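Local coordinates for protein archease (Thermotoga maritima, PDB 1J5U) that probably activates the tRNA-splicing ligase RtcB by promoting its guanylylation, and binds a calcium ion, at residues L51-K56 / T99-R104. Sequence-based numbering, arbitrary orientation.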
# COMPACT_ATOMS: atom_id res chain seq x y z
N LEU A 51 -5.28 -5.96 14.33
CA LEU A 51 -6.50 -5.14 14.30
C LEU A 51 -7.49 -5.27 15.45
O LEU A 51 -7.67 -6.34 16.01
CB LEU A 51 -7.25 -5.42 12.99
CG LEU A 51 -6.50 -5.21 11.67
CD1 LEU A 51 -7.39 -5.62 10.51
CD2 LEU A 51 -6.09 -3.77 11.54
N ASP A 52 -8.14 -4.16 15.77
CA ASP A 52 -9.19 -4.16 16.77
C ASP A 52 -10.45 -4.36 15.92
O ASP A 52 -10.35 -4.60 14.71
CB ASP A 52 -9.28 -2.83 17.53
CG ASP A 52 -8.45 -2.83 18.82
OD1 ASP A 52 -8.38 -3.88 19.49
OD2 ASP A 52 -7.89 -1.76 19.18
N THR A 53 -11.63 -4.23 16.52
CA THR A 53 -12.86 -4.45 15.77
C THR A 53 -13.55 -3.23 15.19
O THR A 53 -14.28 -3.35 14.21
CB THR A 53 -13.89 -5.17 16.65
OG1 THR A 53 -14.21 -4.32 17.76
CG2 THR A 53 -13.31 -6.48 17.17
N GLU A 54 -13.32 -2.06 15.78
CA GLU A 54 -13.96 -0.83 15.32
C GLU A 54 -13.63 -0.56 13.86
O GLU A 54 -12.47 -0.70 13.44
CB GLU A 54 -13.55 0.34 16.21
CG GLU A 54 -14.10 1.67 15.79
CD GLU A 54 -13.69 2.81 16.71
OE1 GLU A 54 -12.57 2.76 17.27
OE2 GLU A 54 -14.47 3.77 16.85
N GLU A 55 -14.65 -0.19 13.09
CA GLU A 55 -14.47 0.07 11.66
C GLU A 55 -14.74 1.51 11.24
O GLU A 55 -15.36 2.29 11.96
CB GLU A 55 -15.35 -0.88 10.86
CG GLU A 55 -14.92 -2.33 10.93
CD GLU A 55 -15.93 -3.26 10.29
OE1 GLU A 55 -16.74 -2.80 9.47
OE2 GLU A 55 -15.92 -4.47 10.60
N LYS A 56 -14.28 1.83 10.04
CA LYS A 56 -14.42 3.15 9.46
C LYS A 56 -14.29 2.94 7.95
O LYS A 56 -13.55 2.05 7.51
CB LYS A 56 -13.29 4.03 10.00
CG LYS A 56 -12.93 5.23 9.20
CD LYS A 56 -11.86 6.03 9.92
CE LYS A 56 -10.88 6.64 8.93
NZ LYS A 56 -10.23 7.86 9.47
N THR A 99 -13.01 -0.50 3.80
CA THR A 99 -13.33 -0.56 5.22
C THR A 99 -12.00 -0.67 5.96
O THR A 99 -11.19 -1.56 5.67
CB THR A 99 -14.17 -1.80 5.57
OG1 THR A 99 -15.35 -1.86 4.73
CG2 THR A 99 -14.62 -1.74 7.05
N PHE A 100 -11.76 0.26 6.88
CA PHE A 100 -10.57 0.25 7.71
C PHE A 100 -10.94 -0.32 9.08
O PHE A 100 -12.11 -0.29 9.47
CB PHE A 100 -10.03 1.67 7.92
CG PHE A 100 -9.55 2.34 6.67
CD1 PHE A 100 -10.46 2.91 5.76
CD2 PHE A 100 -8.19 2.43 6.41
CE1 PHE A 100 -10.01 3.56 4.63
CE2 PHE A 100 -7.73 3.08 5.27
CZ PHE A 100 -8.64 3.65 4.38
N ARG A 101 -9.96 -0.88 9.78
CA ARG A 101 -10.18 -1.37 11.13
C ARG A 101 -9.16 -0.69 12.04
O ARG A 101 -8.05 -0.35 11.61
CB ARG A 101 -10.07 -2.90 11.21
CG ARG A 101 -11.41 -3.58 10.90
CD ARG A 101 -11.31 -5.10 10.91
NE ARG A 101 -10.99 -5.63 12.23
CZ ARG A 101 -10.83 -6.92 12.52
NH1 ARG A 101 -10.97 -7.84 11.57
NH2 ARG A 101 -10.52 -7.29 13.75
N LYS A 102 -9.57 -0.42 13.28
CA LYS A 102 -8.71 0.25 14.23
C LYS A 102 -7.52 -0.65 14.52
O LYS A 102 -7.66 -1.85 14.71
CB LYS A 102 -9.46 0.54 15.53
CG LYS A 102 -8.73 1.47 16.45
CD LYS A 102 -8.56 2.84 15.80
CE LYS A 102 -7.64 3.73 16.64
NZ LYS A 102 -7.46 5.08 16.04
N ILE A 103 -6.34 -0.05 14.54
CA ILE A 103 -5.11 -0.79 14.80
C ILE A 103 -4.95 -1.02 16.30
O ILE A 103 -4.92 -0.07 17.07
CB ILE A 103 -3.91 0.01 14.29
CG1 ILE A 103 -3.99 0.10 12.76
CG2 ILE A 103 -2.61 -0.57 14.81
CD1 ILE A 103 -2.92 0.99 12.15
N ARG A 104 -4.89 -2.29 16.71
CA ARG A 104 -4.70 -2.58 18.13
C ARG A 104 -3.23 -2.28 18.42
O ARG A 104 -2.91 -1.47 19.28
CB ARG A 104 -5.01 -4.04 18.43
CG ARG A 104 -5.06 -4.34 19.93
CD ARG A 104 -5.27 -5.81 20.20
NE ARG A 104 -6.49 -6.31 19.56
CZ ARG A 104 -6.74 -7.60 19.35
NH1 ARG A 104 -5.85 -8.52 19.73
NH2 ARG A 104 -7.87 -7.97 18.75
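R101 reaches back to the D52 backbone and grips its carbonyl oxygen side-on with two nitrogens. R101 NE lies 2.8 Å from D52 O, in the carbonyl plane, whereas R101 NH2, 2.9 Å from the same oxygen, stands above that plane. D52 O is in turn almost exactly in the plane of the guanidinium. The R101 chain runs extended as far as CD and then bends at chi3 (65°), which turns NE back toward D52 O. L51 crosses this side chain at about a right angle, its CB lying over one guanidinium face, offset toward the rim, and its CD1 packing 3.9 Å from R101 CB; W87 adds a cation-pi contact. An alanine in place of R101 would probably leave D52 O without these two donors and strip L51 CB of the guanidinium that lies against it, although the contact of L51 CD1 with CB could remain. The grip falls at a beta bulge: strand 95-105 pairs antiparallel with both 50-52 and 54-61, and the register shifts by two between L51-I103 and E55-R101 as the first chain turns a corner at T53. Backbone bonds flank the bulge, with D52 N donating to K102 O at 2.6 Å and K102 N to E54 O. Farther along, K56 and F100 form a hydrogen-bonded pair. D52 also carries a salt bridge, OD1 to R104 NE at 3.1 Å, the donor coming from above the carboxylate plane while OD1 sits at the guanidinium edge. R104 CG, anti to its backbone N (chi1 -170°), passes 3.4 Å from D52 OD1. On the face shared by E55 and R101, E55 CG meets R101 CG at 3.7 Å, and E55 OE1 touches the methyl CG2 of T99. The side chains of F100 and K56 lie on the other face; K56 O sits at the edge of the F100 ring, in its plane, and K56 NZ forms a salt bridge with E79.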